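Local coordinates for outer membrane protein Omp121 (Bacteroides thetaiotaomicron, PDB 5FQ8) that probably imports nutrients across the bacterial outer membrane as a TonB-dependent, calcium-binding beta-barrel transporter, at residues B[309-320]-B[378-389]. Sequence-based numbering, arbitrary orientation.
Sequences SSSLNYAYQKNN and EYESERFYGKFQ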
ATOM      1  N   SER B 309      15.416 -41.407 -11.063  1.00 33.91           N
ATOM      2  CA  SER B 309      15.911 -40.262 -11.797  1.00 38.26           C
ATOM      3  C   SER B 309      15.347 -38.997 -11.179  1.00 39.72           C
ATOM      4  O   SER B 309      14.385 -39.031 -10.411  1.00 32.58           O
ATOM      5  CB  SER B 309      15.523 -40.343 -13.257  1.00 35.66           C
ATOM      6  OG  SER B 309      14.123 -40.489 -13.369  1.00 33.33           O
ATOM      7  N   SER B 310      15.954 -37.871 -11.528  1.00 36.51           N
ATOM      8  CA  SER B 310      15.531 -36.624 -10.924  1.00 31.68           C
ATOM      9  C   SER B 310      15.979 -35.451 -11.772  1.00 31.21           C
ATOM     10  O   SER B 310      17.085 -35.450 -12.306  1.00 31.44           O
ATOM     11  CB  SER B 310      16.089 -36.486  -9.521  1.00 31.85           C
ATOM     12  OG  SER B 310      15.976 -35.143  -9.120  1.00 35.25           O
ATOM     13  N   SER B 311      15.115 -34.451 -11.866  1.00 30.60           N
ATOM     14  CA  SER B 311      15.358 -33.241 -12.637  1.00 30.12           C
ATOM     15  C   SER B 311      15.032 -32.056 -11.751  1.00 29.64           C
ATOM     16  O   SER B 311      13.987 -32.056 -11.104  1.00 29.47           O
ATOM     17  CB  SER B 311      14.489 -33.230 -13.901  1.00 29.88           C
ATOM     18  OG  SER B 311      14.588 -32.010 -14.607  1.00 29.40           O
ATOM     19  N   LEU B 312      15.916 -31.061 -11.702  1.00 29.47           N
ATOM     20  CA  LEU B 312      15.690 -29.857 -10.904  1.00 29.04           C
ATOM     21  C   LEU B 312      16.169 -28.630 -11.662  1.00 28.88           C
ATOM     22  O   LEU B 312      17.318 -28.577 -12.095  1.00 29.12           O
ATOM     23  CB  LEU B 312      16.399 -29.929  -9.551  1.00 29.34           C
ATOM     24  CG  LEU B 312      16.115 -31.118  -8.646  1.00 29.79           C
ATOM     25  CD1 LEU B 312      17.020 -31.071  -7.473  1.00 30.12           C
ATOM     26  CD2 LEU B 312      14.703 -31.099  -8.186  1.00 29.52           C
ATOM     27  N   ASN B 313      15.308 -27.632 -11.778  1.00 28.14           N
ATOM     28  CA  ASN B 313      15.552 -26.479 -12.625  1.00 27.79           C
ATOM     29  C   ASN B 313      15.228 -25.203 -11.870  1.00 27.38           C
ATOM     30  O   ASN B 313      14.246 -25.152 -11.139  1.00 27.85           O
ATOM     31  CB  ASN B 313      14.699 -26.552 -13.888  1.00 27.56           C
ATOM     32  CG  ASN B 313      14.679 -27.931 -14.498  1.00 27.98           C
ATOM     33  OD1 ASN B 313      15.377 -28.192 -15.457  1.00 29.34           O
ATOM     34  ND2 ASN B 313      13.878 -28.818 -13.945  1.00 28.13           N
ATOM     35  N   TYR B 314      16.049 -24.178 -12.061  1.00 27.64           N
ATOM     36  CA  TYR B 314      15.826 -22.853 -11.508  1.00 26.90           C
ATOM     37  C   TYR B 314      15.783 -21.871 -12.659  1.00 26.57           C
ATOM     38  O   TYR B 314      16.559 -21.990 -13.608  1.00 26.74           O
ATOM     39  CB  TYR B 314      16.922 -22.480 -10.509  1.00 27.14           C
ATOM     40  CG  TYR B 314      17.055 -21.017 -10.148  1.00 26.86           C
ATOM     41  CD1 TYR B 314      16.367 -20.484  -9.082  1.00 26.67           C
ATOM     42  CD2 TYR B 314      17.911 -20.182 -10.842  1.00 26.83           C
ATOM     43  CE1 TYR B 314      16.499 -19.155  -8.738  1.00 27.91           C
ATOM     44  CE2 TYR B 314      18.053 -18.853 -10.495  1.00 26.62           C
ATOM     45  CZ  TYR B 314      17.345 -18.351  -9.445  1.00 28.88           C
ATOM     46  OH  TYR B 314      17.471 -17.037  -9.099  1.00 31.24           O
ATOM     47  N   ALA B 315      14.859 -20.921 -12.586  1.00 26.14           N
ATOM     48  CA  ALA B 315      14.682 -19.916 -13.623  1.00 25.82           C
ATOM     49  C   ALA B 315      14.606 -18.543 -12.988  1.00 25.54           C
ATOM     50  O   ALA B 315      13.907 -18.354 -11.992  1.00 25.42           O
ATOM     51  CB  ALA B 315      13.432 -20.192 -14.447  1.00 25.59           C
ATOM     52  N   TYR B 316      15.338 -17.600 -13.558  1.00 31.50           N
ATOM     53  CA  TYR B 316      15.284 -16.204 -13.175  1.00 26.08           C
ATOM     54  C   TYR B 316      14.821 -15.371 -14.354  1.00 27.77           C
ATOM     55  O   TYR B 316      15.102 -15.702 -15.502  1.00 27.34           O
ATOM     56  CB  TYR B 316      16.632 -15.713 -12.733  1.00 25.52           C
ATOM     57  CG  TYR B 316      16.686 -14.245 -12.451  1.00 27.26           C
ATOM     58  CD1 TYR B 316      16.370 -13.754 -11.189  1.00 32.98           C
ATOM     59  CD2 TYR B 316      17.065 -13.348 -13.425  1.00 27.39           C
ATOM     60  CE1 TYR B 316      16.422 -12.415 -10.916  1.00 25.13           C
ATOM     61  CE2 TYR B 316      17.118 -12.002 -13.162  1.00 28.19           C
ATOM     62  CZ  TYR B 316      16.794 -11.541 -11.905  1.00 25.06           C
ATOM     63  OH  TYR B 316      16.850 -10.199 -11.645  1.00 24.96           O
ATOM     64  N   GLN B 317      14.121 -14.277 -14.072  1.00 35.87           N
ATOM     65  CA  GLN B 317      13.898 -13.292 -15.115  1.00 24.43           C
ATOM     66  C   GLN B 317      13.788 -11.913 -14.503  1.00 24.26           C
ATOM     67  O   GLN B 317      13.305 -11.757 -13.390  1.00 24.18           O
ATOM     68  CB  GLN B 317      12.659 -13.612 -15.947  1.00 24.21           C
ATOM     69  CG  GLN B 317      11.341 -13.409 -15.287  1.00 23.95           C
ATOM     70  CD  GLN B 317      10.217 -13.881 -16.169  1.00 23.81           C
ATOM     71  OE1 GLN B 317       9.961 -15.075 -16.279  1.00 23.96           O
ATOM     72  NE2 GLN B 317       9.550 -12.948 -16.817  1.00 23.58           N
ATOM     73  N   LYS B 318      14.277 -10.917 -15.227  1.00 24.23           N
ATOM     74  CA  LYS B 318      14.002  -9.528 -14.901  1.00 24.05           C
ATOM     75  C   LYS B 318      13.460  -8.851 -16.143  1.00 23.86           C
ATOM     76  O   LYS B 318      14.211  -8.565 -17.074  1.00 27.19           O
ATOM     77  CB  LYS B 318      15.235  -8.799 -14.389  1.00 24.30           C
ATOM     78  CG  LYS B 318      14.888  -7.707 -13.393  1.00 24.19           C
ATOM     79  CD  LYS B 318      16.025  -6.766 -13.141  1.00 24.43           C
ATOM     80  CE  LYS B 318      15.915  -5.575 -14.044  1.00 49.18           C
ATOM     81  NZ  LYS B 318      17.135  -4.736 -14.024  1.00 47.17           N
ATOM     82  N   ASN B 319      12.170  -8.579 -16.146  1.00 23.58           N
ATOM     83  CA  ASN B 319      11.534  -7.809 -17.197  1.00 23.40           C
ATOM     84  C   ASN B 319      11.417  -6.348 -16.804  1.00 23.31           C
ATOM     85  O   ASN B 319      11.125  -6.024 -15.655  1.00 23.26           O
ATOM     86  CB  ASN B 319      10.138  -8.347 -17.492  1.00 23.20           C
ATOM     87  CG  ASN B 319      10.133  -9.816 -17.801  1.00 23.32           C
ATOM     88  OD1 ASN B 319      10.510 -10.633 -16.982  1.00 23.46           O
ATOM     89  ND2 ASN B 319       9.677 -10.161 -18.983  1.00 23.30           N
ATOM     90  N   ASN B 320      11.657  -5.477 -17.766  1.00 23.32           N
ATOM     91  CA  ASN B 320      11.284  -4.073 -17.714  1.00 23.22           C
ATOM     92  C   ASN B 320      10.493  -3.790 -18.975  1.00 23.09           C
ATOM     93  O   ASN B 320      10.826  -4.303 -20.041  1.00 26.75           O
ATOM     94  CB  ASN B 320      12.489  -3.145 -17.649  1.00 23.44           C
ATOM     95  CG  ASN B 320      13.274  -3.284 -16.376  1.00 23.61           C
ATOM     96  OD1 ASN B 320      14.174  -4.103 -16.289  1.00 32.67           O
ATOM     97  ND2 ASN B 320      12.957  -2.472 -15.391  1.00 23.57           N
ATOM     98  N   GLU B 378       8.886  -2.605 -13.529  1.00 26.74           N
ATOM     99  CA  GLU B 378       9.864  -3.678 -13.488  1.00 30.80           C
ATOM    100  C   GLU B 378       9.228  -4.944 -12.942  1.00 23.01           C
ATOM    101  O   GLU B 378       8.239  -4.893 -12.219  1.00 22.90           O
ATOM    102  CB  GLU B 378      11.052  -3.261 -12.629  1.00 36.76           C
ATOM    103  CG  GLU B 378      12.241  -4.185 -12.681  1.00 31.53           C
ATOM    104  CD  GLU B 378      13.355  -3.729 -11.792  1.00 27.96           C
ATOM    105  OE1 GLU B 378      13.901  -2.639 -12.040  1.00 23.93           O
ATOM    106  OE2 GLU B 378      13.672  -4.460 -10.838  1.00 34.56           O
ATOM    107  N   TYR B 379       9.771  -6.085 -13.333  1.00 23.11           N
ATOM    108  CA  TYR B 379       9.334  -7.372 -12.811  1.00 24.84           C
ATOM    109  C   TYR B 379      10.560  -8.242 -12.628  1.00 23.39           C
ATOM    110  O   TYR B 379      11.408  -8.309 -13.515  1.00 23.50           O
ATOM    111  CB  TYR B 379       8.336  -8.034 -13.748  1.00 29.78           C
ATOM    112  CG  TYR B 379       7.749  -9.354 -13.310  1.00 27.26           C
ATOM    113  CD1 TYR B 379       6.619  -9.406 -12.522  1.00 30.07           C
ATOM    114  CD2 TYR B 379       8.287 -10.548 -13.743  1.00 23.30           C
ATOM    115  CE1 TYR B 379       6.063 -10.610 -12.154  1.00 25.26           C
ATOM    116  CE2 TYR B 379       7.739 -11.752 -13.379  1.00 25.41           C
ATOM    117  CZ  TYR B 379       6.627 -11.778 -12.582  1.00 23.88           C
ATOM    118  OH  TYR B 379       6.081 -12.979 -12.215  1.00 25.20           O
ATOM    119  N   GLU B 380      10.666  -8.867 -11.469  1.00 23.53           N
ATOM    120  CA  GLU B 380      11.703  -9.842 -11.181  1.00 23.82           C
ATOM    121  C   GLU B 380      11.036 -11.105 -10.675  1.00 23.86           C
ATOM    122  O   GLU B 380      10.106 -11.039  -9.875  1.00 25.08           O
ATOM    123  CB  GLU B 380      12.701  -9.319 -10.159  1.00 24.05           C
ATOM    124  CG  GLU B 380      13.774 -10.333  -9.840  1.00 24.39           C
ATOM    125  CD  GLU B 380      14.779  -9.885  -8.820  1.00 24.68           C
ATOM    126  OE1 GLU B 380      15.531  -8.935  -9.085  1.00 24.76           O
ATOM    127  OE2 GLU B 380      14.824 -10.507  -7.752  1.00 24.87           O
ATOM    128  N   SER B 381      11.485 -12.250 -11.157  1.00 24.03           N
ATOM    129  CA  SER B 381      10.841 -13.511 -10.824  1.00 25.95           C
ATOM    130  C   SER B 381      11.889 -14.572 -10.531  1.00 24.46           C
ATOM    131  O   SER B 381      12.939 -14.603 -11.167  1.00 24.62           O
ATOM    132  CB  SER B 381       9.935 -13.954 -11.965  1.00 37.31           C
ATOM    133  OG  SER B 381       9.582 -15.308 -11.845  1.00 49.55           O
ATOM    134  N   GLU B 382      11.607 -15.429  -9.562  1.00 24.63           N
ATOM    135  CA  GLU B 382      12.456 -16.565  -9.247  1.00 25.01           C
ATOM    136  C   GLU B 382      11.590 -17.806  -9.235  1.00 25.08           C
ATOM    137  O   GLU B 382      10.471 -17.766  -8.743  1.00 24.93           O
ATOM    138  CB  GLU B 382      13.147 -16.375  -7.907  1.00 29.56           C
ATOM    139  CG  GLU B 382      14.564 -15.837  -8.015  1.00 42.52           C
ATOM    140  CD  GLU B 382      15.127 -15.353  -6.702  1.00 25.67           C
ATOM    141  OE1 GLU B 382      14.571 -14.393  -6.124  1.00 44.08           O
ATOM    142  OE2 GLU B 382      16.131 -15.941  -6.253  1.00 26.07           O
ATOM    143  N   ARG B 383      12.084 -18.903  -9.800  1.00 25.34           N
ATOM    144  CA  ARG B 383      11.231 -20.061 -10.028  1.00 25.42           C
ATOM    145  C   ARG B 383      12.025 -21.343  -9.915  1.00 28.32           C
ATOM    146  O   ARG B 383      13.078 -21.469 -10.533  1.00 31.69           O
ATOM    147  CB  ARG B 383      10.574 -20.000 -11.409  1.00 25.19           C
ATOM    148  CG  ARG B 383       9.787 -21.239 -11.760  1.00 25.33           C
ATOM    149  CD  ARG B 383       9.036 -21.058 -13.054  1.00 25.40           C
ATOM    150  NE  ARG B 383       8.239 -22.226 -13.389  1.00 25.28           N
ATOM    151  CZ  ARG B 383       7.636 -22.376 -14.550  1.00 25.21           C
ATOM    152  NH1 ARG B 383       7.751 -21.430 -15.457  1.00 33.09           N
ATOM    153  NH2 ARG B 383       6.933 -23.465 -14.810  1.00 25.42           N
ATOM    154  N   PHE B 384      11.497 -22.304  -9.171  1.00 26.07           N
ATOM    155  CA  PHE B 384      12.103 -23.619  -9.052  1.00 26.54           C
ATOM    156  C   PHE B 384      11.081 -24.683  -9.422  1.00 26.62           C
ATOM    157  O   PHE B 384       9.962 -24.672  -8.911  1.00 26.49           O
ATOM    158  CB  PHE B 384      12.630 -23.851  -7.633  1.00 26.85           C
ATOM    159  CG  PHE B 384      12.927 -25.279  -7.342  1.00 27.34           C
ATOM    160  CD1 PHE B 384      14.101 -25.852  -7.779  1.00 27.69           C
ATOM    161  CD2 PHE B 384      12.020 -26.063  -6.668  1.00 27.49           C
ATOM    162  CE1 PHE B 384      14.378 -27.177  -7.531  1.00 28.18           C
ATOM    163  CE2 PHE B 384      12.284 -27.395  -6.423  1.00 27.98           C
ATOM    164  CZ  PHE B 384      13.465 -27.957  -6.858  1.00 28.33           C
ATOM    165  N   TYR B 385      11.460 -25.597 -10.306  1.00 29.43           N
ATOM    166  CA  TYR B 385      10.585 -26.714 -10.616  1.00 27.05           C
ATOM    167  C   TYR B 385      11.426 -27.958 -10.813  1.00 27.57           C
ATOM    168  O   TYR B 385      12.626 -27.876 -11.048  1.00 27.73           O
ATOM    169  CB  TYR B 385       9.709 -26.435 -11.839  1.00 26.75           C
ATOM    170  CG  TYR B 385      10.437 -26.205 -13.130  1.00 26.72           C
ATOM    171  CD1 TYR B 385      10.997 -24.980 -13.426  1.00 26.42           C
ATOM    172  CD2 TYR B 385      10.530 -27.209 -14.074  1.00 27.01           C
ATOM    173  CE1 TYR B 385      11.651 -24.774 -14.616  1.00 49.93           C
ATOM    174  CE2 TYR B 385      11.179 -27.016 -15.256  1.00 27.02           C
ATOM    175  CZ  TYR B 385      11.739 -25.798 -15.529  1.00 35.04           C
ATOM    176  OH  TYR B 385      12.391 -25.594 -16.719  1.00 26.77           O
ATOM    177  N   GLY B 386      10.795 -29.119 -10.692  1.00 27.87           N
ATOM    178  CA  GLY B 386      11.517 -30.348 -10.956  1.00 28.40           C
ATOM    179  C   GLY B 386      10.645 -31.572 -10.784  1.00 28.72           C
ATOM    180  O   GLY B 386       9.435 -31.465 -10.614  1.00 28.52           O
ATOM    181  N   LYS B 387      11.284 -32.738 -10.836  1.00 29.27           N
ATOM    182  CA  LYS B 387      10.546 -33.976 -10.642  1.00 29.67           C
ATOM    183  C   LYS B 387      11.444 -35.044 -10.046  1.00 30.29           C
ATOM    184  O   LYS B 387      12.665 -34.935 -10.068  1.00 30.45           O
ATOM    185  CB  LYS B 387       9.943 -34.472 -11.952  1.00 29.70           C
ATOM    186  CG  LYS B 387      10.903 -35.200 -12.833  1.00 30.10           C
ATOM    187  CD  LYS B 387      10.215 -36.366 -13.490  1.00 30.48           C
ATOM    188  CE  LYS B 387      11.206 -37.311 -14.133  1.00 34.48           C
ATOM    189  NZ  LYS B 387      10.539 -38.359 -14.947  1.00 33.78           N
ATOM    190  N   PHE B 388      10.803 -36.062  -9.484  1.00 30.68           N
ATOM    191  CA  PHE B 388      11.440 -37.289  -9.037  1.00 31.36           C
ATOM    192  C   PHE B 388      10.637 -38.452  -9.583  1.00 31.73           C
ATOM    193  O   PHE B 388       9.415 -38.484  -9.453  1.00 31.59           O
ATOM    194  CB  PHE B 388      11.523 -37.389  -7.512  1.00 31.58           C
ATOM    195  CG  PHE B 388      11.968 -38.749  -7.015  1.00 32.34           C
ATOM    196  CD1 PHE B 388      13.310 -39.052  -6.912  1.00 32.73           C
ATOM    197  CD2 PHE B 388      11.050 -39.713  -6.650  1.00 32.69           C
ATOM    198  CE1 PHE B 388      13.727 -40.277  -6.464  1.00 33.45           C
ATOM    199  CE2 PHE B 388      11.465 -40.951  -6.211  1.00 33.42           C
ATOM    200  CZ  PHE B 388      12.805 -41.231  -6.113  1.00 33.80           C
ATOM    201  N   GLN B 389      11.316 -39.415 -10.174  1.00 32.24           N
ATOM    202  CA  GLN B 389      10.647 -40.584 -10.706  1.00 32.68           C
ATOM    203  C   GLN B 389      11.356 -41.826 -10.217  1.00 33.44           C
ATOM    204  O   GLN B 389      12.586 -41.880 -10.227  1.00 33.67           O
ATOM    205  CB  GLN B 389      10.614 -40.563 -12.225  1.00 32.57           C
ATOM    206  CG  GLN B 389       9.737 -41.622 -12.791  1.00 32.96           C
ATOM    207  CD  GLN B 389       9.610 -41.497 -14.270  1.00 32.83           C
ATOM    208  OE1 GLN B 389       8.968 -40.580 -14.773  1.00 32.28           O
ATOM    209  NE2 GLN B 389      10.241 -42.407 -14.991  1.00 33.37           N
TER
HETATM  210  O   HOH W   1      13.589 -42.934 -12.994  1.00 30.07           O
HETATM  211  O   HOH W   2      11.541 -17.271 -12.855  1.00  8.61           O
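From the S309-Q389 pair to N320-E378, two neighbouring barrel strands run antiparallel, their axes approaching to 4.6 Å. Paired backbone hydrogen bonds join them; at N313-Y385, N313 N reaches Y385 O at 2.8 Å and Y385 N reaches N313 O at 2.9 Å.

Among the side-chain polar bonds, N313 ND2 gives Y385 O a second donor at 3.3 Å from above the carbonyl plane, while N313 OD1 is taken by S296 of the preceding strand; an asparagine suits this place because it donates and accepts at once. Y316 OH donates to E380 OE1 at 3.1 Å, meeting the carboxylate from above its plane. The Y316 ring, its chi1 near 174°, leans toward E380 and sets CE1 against E380 CG. A phenylalanine in place of Y316 would probably leave E380 OE1 without this donor and its carboxylate less firmly oriented.

Ring contacts differ on the two faces. N313 CB makes a CH-pi contact with the Y385 ring, 3.7 Å from its centroid, and the N313 amide lies nearly parallel to that ring. On the other face, L312 CD2 touches the edge of F384 at CZ, 3.6 Å away; G386, paired with L312, adds no side chain there.

The chemistry thus gives the ribbon two characters. Toward the lumen, K387 and R383 hydrogen-bond to plug carbonyls (D105, G129) and Q317 does so weakly (F126), while R383 also salt-bridges D407 of the next strand. The outward face meets the second subunit through a mixed surface: L312, Y314, F384 and F388 pack by carbon and ring, and E380 and E382 form salt bridges with its R453.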